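Local structure of SnoaL-like domain-containing protein (Silicibacter pomeroyi, 3FLJ) at residues P22-A25 and R26-V30; Q95-V98 and G99-D102; G131-R134 and D135-A139. The protein is of unknown function but adopts the cystatin-like fold of SnoaL-like domains, a superfamily that includes small polyketide cyclases. All coordinates share one frame; numbering follows the deposited sequence.

Interaction 1: residues P22-A25 and R26-V30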
# COMPACT_ATOMS: atom_id res chain seq x y z
N PRO A 22 -1.60 -16.43 14.49
CA PRO A 22 -3.05 -16.57 14.75
C PRO A 22 -3.90 -15.30 14.62
O PRO A 22 -5.02 -15.37 14.12
CB PRO A 22 -3.11 -17.06 16.20
CG PRO A 22 -1.87 -17.74 16.39
CD PRO A 22 -0.84 -17.04 15.61
N THR A 23 -3.38 -14.18 15.12
CA THR A 23 -4.03 -12.86 14.98
C THR A 23 -4.23 -12.45 13.53
O THR A 23 -5.27 -11.86 13.21
CB THR A 23 -3.24 -11.76 15.72
OG1 THR A 23 -3.10 -12.14 17.09
CG2 THR A 23 -3.94 -10.38 15.63
N ILE A 24 -3.25 -12.75 12.69
CA ILE A 24 -3.31 -12.45 11.25
C ILE A 24 -4.39 -13.34 10.58
O ILE A 24 -5.16 -12.83 9.76
CB ILE A 24 -1.92 -12.59 10.56
CG1 ILE A 24 -0.91 -11.62 11.20
CG2 ILE A 24 -2.00 -12.38 9.04
CD1 ILE A 24 -1.25 -10.14 11.11
N ALA A 25 -4.45 -14.62 10.94
CA ALA A 25 -5.51 -15.54 10.46
C ALA A 25 -6.92 -15.04 10.88
O ALA A 25 -7.82 -14.95 10.03
CB ALA A 25 -5.28 -16.98 10.97
N ARG A 26 -7.06 -14.69 12.17
CA ARG A 26 -8.34 -14.19 12.72
C ARG A 26 -8.78 -12.86 12.08
O ARG A 26 -9.96 -12.66 11.79
CB ARG A 26 -8.28 -14.10 14.26
CG ARG A 26 -9.58 -13.68 14.99
CD ARG A 26 -10.83 -14.48 14.58
NE ARG A 26 -12.00 -14.09 15.36
CZ ARG A 26 -13.28 -14.36 15.06
NH1 ARG A 26 -13.63 -15.07 13.98
NH2 ARG A 26 -14.24 -13.92 15.88
N MSE A 27 -7.82 -11.96 11.86
CA MSE A 27 -8.05 -10.66 11.23
C MSE A 27 -8.69 -10.74 9.82
O MSE A 27 -9.53 -9.91 9.50
CB MSE A 27 -6.71 -9.92 11.16
CG MSE A 27 -6.66 -8.61 10.55
SE MSE A 27 -4.81 -8.14 10.44
CE MSE A 27 -5.24 -6.61 9.49
N GLN A 28 -8.27 -11.73 9.02
CA GLN A 28 -8.78 -11.91 7.65
C GLN A 28 -10.28 -12.15 7.62
O GLN A 28 -11.01 -11.44 6.92
CB GLN A 28 -8.09 -13.07 6.93
CG GLN A 28 -6.65 -12.79 6.61
CD GLN A 28 -5.93 -14.02 6.09
OE1 GLN A 28 -4.97 -14.48 6.70
NE2 GLN A 28 -6.42 -14.58 4.99
N GLU A 29 -10.71 -13.12 8.42
CA GLU A 29 -12.14 -13.44 8.57
C GLU A 29 -13.04 -12.35 9.20
O GLU A 29 -14.24 -12.32 8.89
CB GLU A 29 -12.34 -14.83 9.24
CG GLU A 29 -11.67 -15.11 10.63
CD GLU A 29 -11.63 -16.60 11.04
OE1 GLU A 29 -11.94 -17.50 10.22
OE2 GLU A 29 -11.24 -16.88 12.20
N VAL A 30 -12.47 -11.43 9.99
CA VAL A 30 -13.20 -10.38 10.75
C VAL A 30 -13.19 -8.97 10.13
O VAL A 30 -14.23 -8.30 10.15
CB VAL A 30 -12.64 -10.33 12.22
CG1 VAL A 30 -13.17 -9.16 13.01
CG2 VAL A 30 -12.96 -11.62 12.94
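Arg26 and Met27 each reach back one helical turn with their backbone N-H: Arg26 N to Pro22 O at 2.9 Å, with a nearly straight bond (164° at the hydrogen), and Met27 N to Thr23 O at 2.9 Å. The next amide is held less firmly, because Gln28 N is shared between Ile24 O and Ala25 O, and both bonds are weak. Gln28 is the side chain to follow outward. Its CB sits 3.6 Å from Ala25 O. With CG turned anti to the carbonyl carbon and beside the backbone N (chi1 -70°), the chain passes back over the preceding turn, and Gln28 CG comes to 3.5 Å from Ile24 O. Gln28 CD is 3.9 Å from Ile24 O. At the tip, OE1 is 3.5 Å from the same Ile24 O; both are acceptors, so this is proximity and not a bond. The side chain also packs on Met20 and Leu92. Cutting Gln28 back to an alanine would probably uncover Ile24 O and lose the packing on Met20 and Leu92. On the inner side, Ile24 and Met27, the latter a selenomethionine, run alongside each other in the same direction, and Ile24 CD1 meets Met27 SE at 4.1 Å. Both side chains continue onto Ile109; Ile24 also touches Trp90 and Met27 touches Leu92, while Thr23 OG1 bonds to Gly115 O. This is the pattern of an amphipathic helix near the N-terminus, its apolar side laid on strands 89-98 and 101-111 of the curved sheet in the cystatin-like fold.

Interaction 2: residues Q95-V98 and G99-D102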
# COMPACT_ATOMS: atom_id res chain seq x y z
N GLN A 95 -8.24 -6.33 -2.45
CA GLN A 95 -8.96 -5.68 -3.54
C GLN A 95 -10.42 -5.51 -3.09
O GLN A 95 -10.96 -6.36 -2.36
CB GLN A 95 -8.87 -6.48 -4.83
CG GLN A 95 -9.41 -5.71 -6.06
CD GLN A 95 -9.20 -6.43 -7.38
OE1 GLN A 95 -8.45 -7.41 -7.47
NE2 GLN A 95 -9.88 -5.95 -8.42
N CYS A 96 -11.04 -4.41 -3.50
CA CYS A 96 -12.44 -4.11 -3.17
C CYS A 96 -12.96 -3.02 -4.10
O CYS A 96 -12.28 -2.65 -5.09
CB CYS A 96 -12.57 -3.68 -1.69
SG CYS A 96 -11.65 -2.22 -1.29
N LYS A 97 -14.19 -2.58 -3.85
CA LYS A 97 -14.78 -1.42 -4.53
C LYS A 97 -15.32 -0.42 -3.51
O LYS A 97 -15.65 -0.80 -2.37
CB LYS A 97 -15.89 -1.84 -5.51
CG LYS A 97 -15.47 -2.90 -6.51
CD LYS A 97 -16.49 -3.17 -7.61
CE LYS A 97 -16.53 -2.05 -8.64
NZ LYS A 97 -17.34 -2.39 -9.86
N VAL A 98 -15.34 0.85 -3.91
CA VAL A 98 -15.99 1.95 -3.19
C VAL A 98 -17.04 2.40 -4.21
O VAL A 98 -16.70 3.09 -5.19
CB VAL A 98 -15.02 3.07 -2.78
CG1 VAL A 98 -15.77 4.20 -2.10
CG2 VAL A 98 -13.95 2.52 -1.86
N GLY A 99 -18.28 1.92 -4.03
CA GLY A 99 -19.36 2.14 -4.98
C GLY A 99 -19.01 1.36 -6.24
O GLY A 99 -18.74 0.15 -6.17
N GLU A 100 -18.99 2.06 -7.37
CA GLU A 100 -18.59 1.47 -8.67
C GLU A 100 -17.08 1.54 -8.96
O GLU A 100 -16.64 0.97 -9.96
CB GLU A 100 -19.38 2.12 -9.82
CG GLU A 100 -20.92 1.98 -9.70
CD GLU A 100 -21.41 0.51 -9.66
OE1 GLU A 100 -20.78 -0.39 -10.28
OE2 GLU A 100 -22.45 0.24 -8.99
N LEU A 101 -16.30 2.20 -8.09
CA LEU A 101 -14.87 2.41 -8.31
C LEU A 101 -14.05 1.29 -7.69
O LEU A 101 -14.25 0.96 -6.52
CB LEU A 101 -14.43 3.73 -7.69
CG LEU A 101 -15.03 5.04 -8.22
CD1 LEU A 101 -14.56 6.19 -7.37
CD2 LEU A 101 -14.66 5.28 -9.69
N ASP A 102 -13.09 0.75 -8.45
CA ASP A 102 -12.20 -0.32 -8.00
C ASP A 102 -11.09 0.24 -7.12
O ASP A 102 -10.64 1.38 -7.33
CB ASP A 102 -11.56 -1.04 -9.19
CG ASP A 102 -12.56 -1.77 -10.03
OD1 ASP A 102 -13.17 -2.73 -9.50
OD2 ASP A 102 -12.74 -1.41 -11.21
O HOH W 1 -12.21 -4.18 -7.42
O HOH W 2 -18.82 -0.06 -1.95
O HOH W 3 -15.30 -1.62 -12.15
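A tight beta hairpin closes here: strands 89-98 and 101-111 are joined by a type II' turn running from Val98 to Leu101. Its end pair is hydrogen-bonded in both directions, Val98 N to Leu101 O at 2.8 Å and Leu101 N to Val98 O at 3.1 Å. Gly99 takes the first corner with a positive phi of 68°, a conformation that would bring a CB up against Val98 O. Val98 and Leu101 send their side chains to one face of the sheet, where both lie on Thr129 and Ala132 of helix 127-143. On the other face, Lys97 and Asp102 form the antiparallel non-hydrogen-bonded pair, their side chains running alongside one another. The lysine chain bends at its third torsion (74°), which brings Lys97 CE to 3.3 Å from Glu100 O and 3.5 Å from Asp102 OD1. Its ammonium thus lies among acceptors without closing a salt bridge, since Glu100 OE1 is 4.0 Å from Lys97 NZ and the Asp102 carboxylate is slightly farther. The two acids would probably still steady the lysine's charge. Tyr55 of the second subunit packs on Gln95 and Asp102 at this end of the sheet. Water fills in the polar links: one molecule accepts from Gln95 NE2 and donates to Cys96 O and to Asp102 OD1. Another water accepts a hydrogen bond from Lys97 NZ (3.2 Å) and donates one to Asp102 OD2 (2.7 Å), joining amine and carboxylate through a single molecule.

Interaction 3: residues G131-R134 and D135-A139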
# COMPACT_ATOMS: atom_id res chain seq x y z
N GLY A 131 -10.27 9.17 -2.79
CA GLY A 131 -11.11 10.38 -2.66
C GLY A 131 -12.57 10.05 -2.32
O GLY A 131 -13.17 10.67 -1.43
N ALA A 132 -13.10 9.04 -3.02
CA ALA A 132 -14.45 8.50 -2.78
C ALA A 132 -14.57 7.91 -1.36
O ALA A 132 -15.57 8.16 -0.68
CB ALA A 132 -14.84 7.47 -3.83
N LEU A 133 -13.56 7.14 -0.92
CA LEU A 133 -13.49 6.61 0.46
C LEU A 133 -13.49 7.75 1.49
O LEU A 133 -14.24 7.68 2.46
CB LEU A 133 -12.26 5.70 0.69
CG LEU A 133 -11.99 5.12 2.09
CD1 LEU A 133 -13.18 4.31 2.60
CD2 LEU A 133 -10.68 4.28 2.13
N ARG A 134 -12.65 8.77 1.27
CA ARG A 134 -12.54 9.95 2.15
C ARG A 134 -13.90 10.64 2.32
O ARG A 134 -14.28 10.94 3.45
CB ARG A 134 -11.52 10.96 1.63
CG ARG A 134 -11.25 12.18 2.55
CD ARG A 134 -10.57 13.32 1.81
NE ARG A 134 -11.40 13.81 0.70
CZ ARG A 134 -11.09 14.82 -0.13
NH1 ARG A 134 -9.97 15.53 0.02
NH2 ARG A 134 -11.94 15.13 -1.11
N ASP A 135 -14.61 10.85 1.21
CA ASP A 135 -15.95 11.46 1.23
C ASP A 135 -16.96 10.60 2.00
O ASP A 135 -17.67 11.12 2.86
CB ASP A 135 -16.45 11.78 -0.18
CG ASP A 135 -15.62 12.88 -0.89
OD1 ASP A 135 -14.83 13.60 -0.22
OD2 ASP A 135 -15.77 13.01 -2.12
N ALA A 136 -16.98 9.28 1.72
CA ALA A 136 -17.87 8.34 2.43
C ALA A 136 -17.59 8.28 3.94
O ALA A 136 -18.54 8.26 4.74
CB ALA A 136 -17.80 6.93 1.81
N MSE A 137 -16.31 8.28 4.31
CA MSE A 137 -15.88 8.24 5.73
C MSE A 137 -16.16 9.54 6.48
O MSE A 137 -16.52 9.49 7.66
CB MSE A 137 -14.40 7.83 5.87
CG MSE A 137 -14.10 6.37 5.50
SE MSE A 137 -15.01 5.10 6.66
CE MSE A 137 -14.03 5.57 8.34
N ASN A 138 -15.99 10.70 5.82
CA ASN A 138 -16.38 11.99 6.41
C ASN A 138 -17.87 11.97 6.81
O ASN A 138 -18.21 12.35 7.92
CB ASN A 138 -16.14 13.18 5.47
CG ASN A 138 -14.68 13.50 5.24
OD1 ASN A 138 -13.78 13.08 6.00
ND2 ASN A 138 -14.42 14.24 4.17
N ALA A 139 -18.72 11.48 5.90
CA ALA A 139 -20.17 11.37 6.14
C ALA A 139 -20.52 10.43 7.31
O ALA A 139 -21.31 10.80 8.19
CB ALA A 139 -20.90 10.93 4.85
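Met137 N to Leu133 O, at 2.8 Å, is the shortest of four successive i to i+4 backbone bonds that carry the helix from Gly131 to Asn138. The methionine, a selenomethionine in this crystal, also covers the carbonyl it binds: its CG lies 3.3 Å from Leu133 O. Met137 CG also packs on Leu133 CD1 at 3.7 Å, the two chains lying abreast. Met137 then folds at its second and third torsions (-63° and -65°) rather than stretching out, and its end turns away from residues 131-134. The next residue, Asn138, lays its amide over the carbonyl one turn back, with Asn138 CG 3.1 Å from Arg134 O. Neither amide end bonds to that oxygen; OD1 is taken instead by Tyr54 OH. The arginine runs obliquely across Asp135, its guanidinium turned about 30° from the carboxylate plane. Arg134 NH2 and Asp135 OD1 make a weak salt bridge at 3.4 Å, the oxygen standing at the guanidinium edge and near its plane. Arg134 NE, by contrast, is closed off here and has no hydrogen-bond acceptor. The arginine also packs on Thr53 and Tyr54, and on Tyr127 of the second subunit. As for its surroundings, helix 127-143 lies against helix 61-74: Leu133 and Ala136 rest on Val74, Met137 rests on His70 and Val71, and Leu133 also touches Pro52 in a nearby loop. Ala132, on the same helix, packs on Val98 and Leu101 at the hairpin end of strands 89-98 and 101-111.

The three contacts come in series along the chain: helix 22-31 first, then the hairpin of strands 89-98 and 101-111, then helix 127-143. The hairpin strands are the common element. Farther along their length they carry the helix of interaction 1, whose centre is about 22 Å from that of interaction 2, and at the turn end they meet interaction 3, about 13 Å away between centres. There Ala132 CB touches Leu101 CD1 and Val98 CG1, each at 3.8 Å. Interactions 1 and 3, with centres about 26 Å apart, lie on opposite sides of the chain's centre. Interactions 2 and 3 both reach the second subunit, so this end of the fold contributes to the dimer contact.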